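Local atomic coordinates of D-aminoacyl-tRNA deacylase (Archaeoglobus fulgidus, PDB entry 1YQE), a protein that probably hydrolyses D-aminoacyl-tRNA to free tRNA and a D-amino acid, a recycling reaction expected to depend on bound zinc ions. Residues V35-L40 / D62-K67; F89-S94 / A153-G158; M138-H143 / H198-Q203. One frame throughout, in Å; residues are numbered along the deposited sequence.

In the fold
The protein combines a mixed eight-stranded sheet with a smaller parallel one, flanked by helices. Interactions 1 and 2 belong to the larger sheet, their centres about 22 Å apart. Interaction 1 lies near its periphery, where a hairpin meets a helix through apolar side chains with charged groups beside them and no hydrogen bond. Interaction 2 is deep core, two neighbouring strands joined by four backbone hydrogen bonds. Interaction 3 touches it, linking a loop beyond the next strand, 135-138, to the start of a helix by a single backbone bond and mixed packing; it is mostly buried, with His198 exposed. Interactions 2 and 3 each supply a residue to the pyrophosphate pocket, Glu156 and His143; interaction 1 supplies none.

Interaction 1 of 3, residues V35-L40 / D62-K67; sequences VGEFKL and DEKLAK
Phe38 and Leu65 bring the tip of a beta hairpin up to a short helix, with a CA-CA distance of 8.0 Å and no hydrogen bond between the two backbones. The hairpin reverses through a type II' turn from Val35 to Phe38, in which Gly36 takes a positive phi and Phe38 N donates to Val35 O. Across the gap the contact is carried by side chains. The methyl Leu65 CD2 sits 3.5 Å from the centroid of the Phe38 ring and only 9° off its normal, a CH-pi contact over the middle of the face. Leu65 CG lies farther along the ring, beside Phe38 CE2 and CZ. The opposite face is occupied from within the hairpin: chi1 of 54° places Glu37 CG between its own N and carbonyl carbon, and there it rests 3.4 Å above the ring plane of Phe38, displaced toward the rim. The ring is thus held between a leucine methyl and a glutamate methylene. Lys64 approaches at the ring edge, its CB 3.9 Å from Phe38 CZ. Farther out, Glu37 OE2 and Lys64 NZ are 4.3 Å apart, opposite charges too distant for a salt bridge, though they may still attract weakly; Lys64 NZ also has a long, weak ion pair with Glu53. Leu65 CD2 serves a second partner, Leu40 CD2, at 3.9 Å, the two leucines running past each other in opposite senses. The whole is helix-on-sheet packing in an alpha/beta fold: helix 61-65 lies against strands 38-42, 47-51 and 6-11, with Leu65 also touching Ala49, Leu7 and Val9, while Phe38 and Leu40 lean on Thr51 and Ala49 of strand 47-51.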
loop_
_atom_site.group_PDB
_atom_site.type_symbol
_atom_site.label_atom_id
_atom_site.label_comp_id
_atom_site.label_asym_id
_atom_site.label_seq_id
_atom_site.Cartn_x
_atom_site.Cartn_y
_atom_site.Cartn_z
ATOM N N VAL A 35 -7.832 -11.734 22.269
ATOM C CA VAL A 35 -8.909 -10.875 22.739
ATOM C C VAL A 35 -9.911 -10.738 21.607
ATOM O O VAL A 35 -9.529 -10.669 20.437
ATOM C CB VAL A 35 -8.401 -9.470 23.124
ATOM C CG1 VAL A 35 -7.385 -9.575 24.248
ATOM C CG2 VAL A 35 -7.790 -8.788 21.913
ATOM N N GLY A 36 -11.192 -10.702 21.954
ATOM C CA GLY A 36 -12.217 -10.584 20.936
ATOM C C GLY A 36 -12.034 -11.622 19.847
ATOM O O GLY A 36 -11.711 -12.779 20.121
ATOM N N GLU A 37 -12.224 -11.202 18.603
ATOM C CA GLU A 37 -12.093 -12.092 17.456
ATOM C C GLU A 37 -10.662 -12.198 16.933
ATOM O O GLU A 37 -10.418 -12.884 15.940
ATOM C CB GLU A 37 -12.999 -11.601 16.325
ATOM C CG GLU A 37 -12.766 -10.138 15.959
ATOM C CD GLU A 37 -13.535 -9.704 14.723
ATOM O OE1 GLU A 37 -13.263 -10.252 13.634
ATOM O OE2 GLU A 37 -14.408 -8.818 14.841
ATOM N N PHE A 38 -9.718 -11.541 17.599
ATOM C CA PHE A 38 -8.334 -11.558 17.133
ATOM C C PHE A 38 -7.309 -12.284 17.994
ATOM O O PHE A 38 -7.545 -12.613 19.159
ATOM C CB PHE A 38 -7.821 -10.126 16.934
ATOM C CG PHE A 38 -8.778 -9.225 16.214
ATOM C CD1 PHE A 38 -9.665 -8.422 16.925
ATOM C CD2 PHE A 38 -8.793 -9.173 14.823
ATOM C CE1 PHE A 38 -10.552 -7.575 16.262
ATOM C CE2 PHE A 38 -9.677 -8.331 14.151
ATOM C CZ PHE A 38 -10.557 -7.531 14.872
ATOM N N LYS A 39 -6.154 -12.517 17.381
ATOM C CA LYS A 39 -5.012 -13.139 18.029
ATOM C C LYS A 39 -3.959 -12.042 17.927
ATOM O O LYS A 39 -3.480 -11.733 16.837
ATOM C CB LYS A 39 -4.554 -14.383 17.264
ATOM C CG LYS A 39 -5.579 -15.508 17.225
ATOM C CD LYS A 39 -5.102 -16.680 16.375
ATOM C CE LYS A 39 -3.873 -17.345 16.970
ATOM N NZ LYS A 39 -4.153 -17.881 18.330
ATOM N N LEU A 40 -3.622 -11.434 19.056
ATOM C CA LEU A 40 -2.644 -10.356 19.062
ATOM C C LEU A 40 -1.285 -10.821 19.559
ATOM O O LEU A 40 -1.196 -11.624 20.485
ATOM C CB LEU A 40 -3.131 -9.210 19.950
ATOM C CG LEU A 40 -4.540 -8.664 19.720
ATOM C CD1 LEU A 40 -4.821 -7.580 20.754
ATOM C CD2 LEU A 40 -4.672 -8.110 18.305
ATOM N N ASP A 62 -9.729 -1.501 11.618
ATOM C CA ASP A 62 -8.823 -0.677 12.409
ATOM C C ASP A 62 -9.519 -0.218 13.689
ATOM O O ASP A 62 -8.898 -0.171 14.755
ATOM C CB ASP A 62 -8.331 0.543 11.617
ATOM C CG ASP A 62 -9.464 1.357 11.017
ATOM O OD1 ASP A 62 -9.258 2.567 10.771
ATOM O OD2 ASP A 62 -10.553 0.790 10.777
ATOM N N GLU A 63 -10.806 0.112 13.579
ATOM C CA GLU A 63 -11.586 0.551 14.734
ATOM C C GLU A 63 -11.735 -0.597 15.722
ATOM O O GLU A 63 -11.664 -0.397 16.935
ATOM C CB GLU A 63 -12.984 1.018 14.309
ATOM C CG GLU A 63 -13.009 2.121 13.268
ATOM C CD GLU A 63 -14.423 2.569 12.932
ATOM O OE1 GLU A 63 -15.305 1.698 12.755
ATOM O OE2 GLU A 63 -14.651 3.795 12.837
ATOM N N LYS A 64 -11.955 -1.799 15.194
ATOM C CA LYS A 64 -12.117 -2.992 16.018
ATOM C C LYS A 64 -10.847 -3.317 16.802
ATOM O O LYS A 64 -10.897 -3.608 18.000
ATOM C CB LYS A 64 -12.489 -4.187 15.138
ATOM C CG LYS A 64 -13.792 -4.003 14.379
ATOM C CD LYS A 64 -14.072 -5.171 13.456
ATOM C CE LYS A 64 -15.389 -4.967 12.721
ATOM N NZ LYS A 64 -15.712 -6.112 11.830
ATOM N N LEU A 65 -9.710 -3.270 16.120
ATOM C CA LEU A 65 -8.435 -3.568 16.760
ATOM C C LEU A 65 -8.004 -2.483 17.743
ATOM O O LEU A 65 -7.348 -2.774 18.747
ATOM C CB LEU A 65 -7.351 -3.766 15.695
ATOM C CG LEU A 65 -7.426 -5.069 14.897
ATOM C CD1 LEU A 65 -6.637 -4.944 13.595
ATOM C CD2 LEU A 65 -6.890 -6.209 15.745
ATOM N N ALA A 66 -8.379 -1.240 17.461
ATOM C CA ALA A 66 -8.008 -0.109 18.311
ATOM C C ALA A 66 -8.634 -0.166 19.702
ATOM O O ALA A 66 -8.328 0.656 20.566
ATOM C CB ALA A 66 -8.372 1.197 17.630
ATOM N N LYS A 67 -9.520 -1.129 19.914
ATOM C CA LYS A 67 -10.155 -1.284 21.212
ATOM C C LYS A 67 -9.179 -1.958 22.173
ATOM O O LYS A 67 -9.232 -1.740 23.382
ATOM C CB LYS A 67 -11.419 -2.137 21.078
ATOM C CG LYS A 67 -12.088 -2.494 22.398
ATOM C CD LYS A 67 -13.283 -3.410 22.167
ATOM C CE LYS A 67 -13.821 -3.981 23.472
ATOM N NZ LYS A 67 -14.936 -4.951 23.223
#

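Interaction 2 of 3, residues F89-S94 / A153-G158; sequences FTVHVS and AFYEIG
His92 and Phe154 form one of two hydrogen-bonded pairs in this antiparallel ladder, the other being Thr90 and Glu156. Phe154 N to His92 O is the shortest of the four backbone bonds, 2.7 Å and nearly straight. Packing is tight on the face bearing these four residues. His92 CE1 lies 3.4 Å from Phe154 CB, and its ring is slid so far from the phenyl that the two barely overlap. The Glu156 carboxylate meets the edge of the imidazole, OE2 3.3 Å from His92 CE1, with the two planes 76° apart. A water in the imidazole plane, 2.6 Å from His92 ND1, donates to Thr90 OG1 and Phe154 O; Thr90 OG1 also bonds Glu139. Glu156 touches the bound pyrophosphate, so this face borders the pocket. The other face is largely apolar and looser, though buried: Val91 CG2 stands 4.2 Å from Tyr155 CD2, and Phe89 CD1 4.3 Å from Ile157 CG1. Helices 114-125 and 167-182 pack on that looser face, while strand 152-159 continues the sheet into strand 73-81 and strand 88-92 into strand 135-138.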
loop_
_atom_site.group_PDB
_atom_site.type_symbol
_atom_site.label_atom_id
_atom_site.label_comp_id
_atom_site.label_asym_id
_atom_site.label_seq_id
_atom_site.Cartn_x
_atom_site.Cartn_y
_atom_site.Cartn_z
ATOM N N PHE A 89 6.376 -8.967 -5.900
ATOM C CA PHE A 89 6.206 -8.394 -4.571
ATOM C C PHE A 89 5.416 -7.133 -4.916
ATOM O O PHE A 89 5.825 -6.387 -5.800
ATOM C CB PHE A 89 7.552 -7.978 -3.971
ATOM C CG PHE A 89 8.435 -9.126 -3.583
ATOM C CD1 PHE A 89 8.062 -9.994 -2.564
ATOM C CD2 PHE A 89 9.659 -9.319 -4.217
ATOM C CE1 PHE A 89 8.896 -11.044 -2.174
ATOM C CE2 PHE A 89 10.502 -10.365 -3.834
ATOM C CZ PHE A 89 10.118 -11.227 -2.811
ATOM N N THR A 90 4.290 -6.886 -4.260
ATOM C CA THR A 90 3.540 -5.681 -4.591
ATOM C C THR A 90 3.174 -4.828 -3.389
ATOM O O THR A 90 3.227 -5.273 -2.241
ATOM C CB THR A 90 2.230 -6.001 -5.351
ATOM O OG1 THR A 90 1.282 -6.585 -4.447
ATOM C CG2 THR A 90 2.495 -6.969 -6.501
ATOM N N VAL A 91 2.828 -3.582 -3.685
ATOM C CA VAL A 91 2.400 -2.617 -2.690
ATOM C C VAL A 91 1.253 -1.820 -3.296
ATOM O O VAL A 91 1.287 -1.459 -4.478
ATOM C CB VAL A 91 3.531 -1.634 -2.307
ATOM C CG1 VAL A 91 2.988 -0.542 -1.391
ATOM C CG2 VAL A 91 4.654 -2.383 -1.604
ATOM N N HIS A 92 0.225 -1.576 -2.491
ATOM C CA HIS A 92 -0.916 -0.788 -2.932
ATOM C C HIS A 92 -1.772 -0.432 -1.731
ATOM O O HIS A 92 -1.657 -1.044 -0.666
ATOM C CB HIS A 92 -1.777 -1.553 -3.946
ATOM C CG HIS A 92 -2.746 -2.517 -3.324
ATOM N ND1 HIS A 92 -2.402 -3.806 -2.977
ATOM C CD2 HIS A 92 -4.057 -2.380 -3.005
ATOM C CE1 HIS A 92 -3.458 -4.422 -2.475
ATOM N NE2 HIS A 92 -4.476 -3.579 -2.481
ATOM N N VAL A 93 -2.619 0.574 -1.904
ATOM C CA VAL A 93 -3.528 0.991 -0.850
ATOM C C VAL A 93 -4.919 0.630 -1.357
ATOM O O VAL A 93 -5.215 0.794 -2.539
ATOM C CB VAL A 93 -3.428 2.507 -0.594
ATOM C CG1 VAL A 93 -4.461 2.934 0.434
ATOM C CG2 VAL A 93 -2.030 2.851 -0.090
ATOM N N SER A 94 -5.759 0.113 -0.472
ATOM C CA SER A 94 -7.109 -0.282 -0.847
ATOM C C SER A 94 -8.020 0.927 -1.064
ATOM O O SER A 94 -7.756 2.027 -0.565
ATOM C CB SER A 94 -7.685 -1.222 0.222
ATOM O OG SER A 94 -7.499 -0.704 1.527
ATOM N N ALA A 153 -1.601 0.202 4.096
ATOM C CA ALA A 153 -1.200 -0.256 2.771
ATOM C C ALA A 153 -1.090 -1.772 2.810
ATOM O O ALA A 153 -0.988 -2.367 3.889
ATOM C CB ALA A 153 0.146 0.367 2.365
ATOM N N PHE A 154 -1.135 -2.394 1.635
ATOM C CA PHE A 154 -1.023 -3.840 1.519
ATOM C C PHE A 154 0.346 -4.204 0.952
ATOM O O PHE A 154 0.772 -3.656 -0.068
ATOM C CB PHE A 154 -2.109 -4.401 0.592
ATOM C CG PHE A 154 -3.438 -4.597 1.264
ATOM C CD1 PHE A 154 -4.191 -3.505 1.682
ATOM C CD2 PHE A 154 -3.935 -5.877 1.478
ATOM C CE1 PHE A 154 -5.428 -3.691 2.305
ATOM C CE2 PHE A 154 -5.164 -6.071 2.095
ATOM C CZ PHE A 154 -5.912 -4.974 2.511
ATOM N N TYR A 155 1.022 -5.120 1.632
ATOM C CA TYR A 155 2.342 -5.601 1.237
ATOM C C TYR A 155 2.114 -7.065 0.905
ATOM O O TYR A 155 1.819 -7.863 1.791
ATOM C CB TYR A 155 3.310 -5.426 2.407
ATOM C CG TYR A 155 3.344 -3.996 2.904
ATOM C CD1 TYR A 155 2.323 -3.486 3.714
ATOM C CD2 TYR A 155 4.355 -3.130 2.501
ATOM C CE1 TYR A 155 2.314 -2.138 4.102
ATOM C CE2 TYR A 155 4.358 -1.799 2.877
ATOM C CZ TYR A 155 3.338 -1.303 3.676
ATOM O OH TYR A 155 3.361 0.025 4.026
ATOM N N GLU A 156 2.248 -7.416 -0.372
ATOM C CA GLU A 156 1.949 -8.774 -0.793
ATOM C C GLU A 156 3.011 -9.520 -1.589
ATOM O O GLU A 156 4.026 -8.958 -2.004
ATOM C CB GLU A 156 0.652 -8.750 -1.609
ATOM C CG GLU A 156 -0.403 -7.809 -1.038
ATOM C CD GLU A 156 -1.649 -7.701 -1.901
ATOM O OE1 GLU A 156 -1.547 -7.849 -3.140
ATOM O OE2 GLU A 156 -2.732 -7.455 -1.336
ATOM N N ILE A 157 2.729 -10.804 -1.797
ATOM C CA ILE A 157 3.573 -11.712 -2.559
ATOM C C ILE A 157 2.661 -12.346 -3.603
ATOM O O ILE A 157 1.640 -12.940 -3.245
ATOM C CB ILE A 157 4.127 -12.844 -1.678
ATOM C CG1 ILE A 157 4.986 -12.262 -0.558
ATOM C CG2 ILE A 157 4.938 -13.815 -2.523
ATOM C CD1 ILE A 157 5.514 -13.311 0.401
ATOM N N GLY A 158 2.971 -12.189 -4.868
ATOM C CA GLY A 158 2.343 -13.182 -5.724
ATOM C C GLY A 158 3.158 -13.794 -6.851
ATOM O O GLY A 158 4.387 -13.729 -6.876
HETATM O O HOH W 1 5.574 -6.783 -1.038
HETATM O O HOH W 2 -0.071 -4.945 -2.685
#

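Interaction 3 of 3, residues M138-H143 / H198-Q203; sequences MEVTHH and HYAPRQ. With POP (pyrophosphate 2-), chain B.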
loop_
_atom_site.group_PDB
_atom_site.type_symbol
_atom_site.label_atom_id
_atom_site.label_comp_id
_atom_site.label_asym_id
_atom_site.label_seq_id
_atom_site.Cartn_x
_atom_site.Cartn_y
_atom_site.Cartn_z
ATOM N N MET A 138 4.333 -1.792 -8.185
ATOM C CA MET A 138 3.271 -1.157 -7.439
ATOM C C MET A 138 2.002 -1.693 -8.081
ATOM O O MET A 138 2.041 -2.251 -9.183
ATOM C CB MET A 138 3.303 0.357 -7.633
ATOM C CG MET A 138 4.401 1.084 -6.891
ATOM S SD MET A 138 4.202 0.957 -5.107
ATOM C CE MET A 138 2.779 2.021 -4.846
ATOM N N GLU A 139 0.893 -1.556 -7.369
ATOM C CA GLU A 139 -0.414 -1.931 -7.883
ATOM C C GLU A 139 -1.209 -0.656 -7.679
ATOM O O GLU A 139 -1.001 0.049 -6.691
ATOM C CB GLU A 139 -1.055 -3.047 -7.063
ATOM C CG GLU A 139 -0.641 -4.452 -7.430
ATOM C CD GLU A 139 -1.402 -5.486 -6.626
ATOM O OE1 GLU A 139 -2.647 -5.517 -6.732
ATOM O OE2 GLU A 139 -0.763 -6.263 -5.883
ATOM N N VAL A 140 -2.096 -0.334 -8.611
ATOM C CA VAL A 140 -2.907 0.863 -8.456
ATOM C C VAL A 140 -3.863 0.622 -7.295
ATOM O O VAL A 140 -3.973 -0.498 -6.791
ATOM C CB VAL A 140 -3.734 1.148 -9.726
ATOM C CG1 VAL A 140 -2.807 1.484 -10.883
ATOM C CG2 VAL A 140 -4.595 -0.061 -10.059
ATOM N N THR A 141 -4.543 1.675 -6.860
ATOM C CA THR A 141 -5.514 1.556 -5.782
ATOM C C THR A 141 -6.685 0.727 -6.297
ATOM O O THR A 141 -7.212 0.998 -7.371
ATOM C CB THR A 141 -6.038 2.936 -5.356
ATOM O OG1 THR A 141 -4.968 3.679 -4.761
ATOM C CG2 THR A 141 -7.176 2.802 -4.362
ATOM N N HIS A 142 -7.067 -0.294 -5.543
ATOM C CA HIS A 142 -8.183 -1.153 -5.921
ATOM C C HIS A 142 -8.541 -2.123 -4.803
ATOM O O HIS A 142 -7.732 -2.395 -3.916
ATOM C CB HIS A 142 -7.848 -1.951 -7.179
ATOM C CG HIS A 142 -6.779 -2.975 -6.973
ATOM N ND1 HIS A 142 -6.972 -4.314 -7.234
ATOM C CD2 HIS A 142 -5.510 -2.860 -6.515
ATOM C CE1 HIS A 142 -5.867 -4.980 -6.942
ATOM N NE2 HIS A 142 -4.965 -4.120 -6.504
ATOM N N HIS A 143 -9.768 -2.639 -4.872
ATOM C CA HIS A 143 -10.303 -3.591 -3.908
ATOM C C HIS A 143 -10.445 -3.053 -2.493
ATOM O O HIS A 143 -9.871 -2.021 -2.143
ATOM C CB HIS A 143 -9.445 -4.863 -3.898
ATOM C CG HIS A 143 -9.583 -5.690 -5.141
ATOM N ND1 HIS A 143 -8.931 -6.892 -5.314
ATOM C CD2 HIS A 143 -10.306 -5.490 -6.270
ATOM C CE1 HIS A 143 -9.246 -7.397 -6.494
ATOM N NE2 HIS A 143 -10.079 -6.567 -7.093
ATOM N N HIS A 198 -2.829 -1.448 -14.613
ATOM C CA HIS A 198 -2.977 -1.894 -13.227
ATOM C C HIS A 198 -1.704 -2.058 -12.398
ATOM O O HIS A 198 -1.760 -2.008 -11.166
ATOM C CB HIS A 198 -3.796 -3.193 -13.169
ATOM C CG HIS A 198 -3.152 -4.351 -13.865
ATOM N ND1 HIS A 198 -2.862 -4.346 -15.213
ATOM C CD2 HIS A 198 -2.755 -5.560 -13.400
ATOM C CE1 HIS A 198 -2.314 -5.499 -15.549
ATOM N NE2 HIS A 198 -2.237 -6.254 -14.467
ATOM N N TYR A 199 -0.564 -2.261 -13.051
ATOM C CA TYR A 199 0.691 -2.405 -12.313
ATOM C C TYR A 199 1.510 -1.112 -12.287
ATOM O O TYR A 199 2.699 -1.127 -11.962
ATOM C CB TYR A 199 1.540 -3.551 -12.880
ATOM C CG TYR A 199 1.072 -4.931 -12.458
ATOM C CD1 TYR A 199 0.678 -5.185 -11.141
ATOM C CD2 TYR A 199 1.052 -5.992 -13.365
ATOM C CE1 TYR A 199 0.278 -6.461 -10.736
ATOM C CE2 TYR A 199 0.653 -7.277 -12.971
ATOM C CZ TYR A 199 0.268 -7.503 -11.656
ATOM O OH TYR A 199 -0.133 -8.765 -11.263
ATOM N N ALA A 200 0.865 -0.003 -12.639
ATOM C CA ALA A 200 1.495 1.322 -12.626
ATOM C C ALA A 200 3.002 1.324 -12.879
ATOM O O ALA A 200 3.790 1.528 -11.956
ATOM C CB ALA A 200 1.201 2.003 -11.294
ATOM N N PRO A 201 3.419 1.110 -14.137
ATOM C CA PRO A 201 4.833 1.079 -14.537
ATOM C C PRO A 201 5.615 2.348 -14.186
ATOM O O PRO A 201 6.696 2.281 -13.590
ATOM C CB PRO A 201 4.762 0.865 -16.051
ATOM C CG PRO A 201 3.459 0.167 -16.250
ATOM C CD PRO A 201 2.542 0.889 -15.299
ATOM N N ARG A 202 5.076 3.503 -14.563
ATOM C CA ARG A 202 5.748 4.771 -14.286
ATOM C C ARG A 202 5.895 4.966 -12.780
ATOM O O ARG A 202 6.989 5.256 -12.287
ATOM C CB ARG A 202 4.962 5.949 -14.882
ATOM C CG ARG A 202 4.736 5.900 -16.401
ATOM C CD ARG A 202 6.023 6.091 -17.202
ATOM N NE ARG A 202 6.867 4.898 -17.198
ATOM C CZ ARG A 202 6.552 3.755 -17.800
ATOM N NH1 ARG A 202 5.408 3.637 -18.462
ATOM N NH2 ARG A 202 7.381 2.724 -17.736
ATOM N N GLN A 203 4.795 4.800 -12.053
ATOM C CA GLN A 203 4.811 4.967 -10.600
ATOM C C GLN A 203 5.785 4.005 -9.919
ATOM O O GLN A 203 6.421 4.357 -8.928
ATOM C CB GLN A 203 3.402 4.785 -10.026
ATOM C CG GLN A 203 2.407 5.845 -10.491
ATOM C CD GLN A 203 1.601 5.404 -11.699
ATOM O OE1 GLN A 203 2.144 4.852 -12.656
ATOM N NE2 GLN A 203 0.297 5.655 -11.662
HETATM P P1 POP B . -7.409 -11.788 -2.928
HETATM O O1 POP B . -7.414 -12.938 -3.921
HETATM O O2 POP B . -7.263 -12.368 -1.516
HETATM O O3 POP B . -8.713 -11.005 -2.978
HETATM O O POP B . -6.098 -10.790 -3.147
HETATM P P2 POP B . -5.948 -9.696 -4.388
HETATM O O4 POP B . -7.082 -9.757 -5.376
HETATM O O5 POP B . -4.655 -9.931 -5.097
HETATM O O6 POP B . -5.854 -8.286 -3.617
#
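Similar first torsions, chi1 -84° in Glu139 and -78° in Tyr199, set each CG anti to its own carbonyl carbon and send the two side chains off next to each other in the same direction. The setting is a loop leaving strand 135-138, met by the entry to helix 201-209, with Ala200 as its N-cap residue. Glu139 CG lies in the plane of the Tyr199 ring, at its edge, 4.0 Å from CE1, and the carboxylate stands 88° to that ring. Over one face of the phenol is His198 CD2, above its centre. The one hydrogen bond across the contact runs from Val140 N to His198 O at 3.1 Å. Both valine methyls lie against that same oxygen from one side, CG2 3.6 Å from His198 O, and Val140 CG1 reaches Ala200 CB at 4.1 Å. Met138 O and Tyr199 O are 3.1 Å apart, two acceptors, a pairing that is likely to be mildly repulsive; Tyr199 CA offers a C-H to Met138 O. Beyond the contact, Glu139 OE1 accepts from His142 NE2 at 2.7 Å, a bent His-carboxylate bond, on the anti side of OE1 and tilted out of the carboxylate plane, while OE2 is bonded to Thr90 OG1. An alanine at Glu139 would remove the carboxylate that holds His142 NE2 and Thr90 OG1, and the imidazole would probably be freer to turn. His142 in turn places ND1 over the centre of the His143 ring, which belongs to the pyrophosphate pocket with Arg54, Arg79 and Ser81: pyrophosphate O4 lies in the imidazole plane, 3.4 Å from His143 CE1.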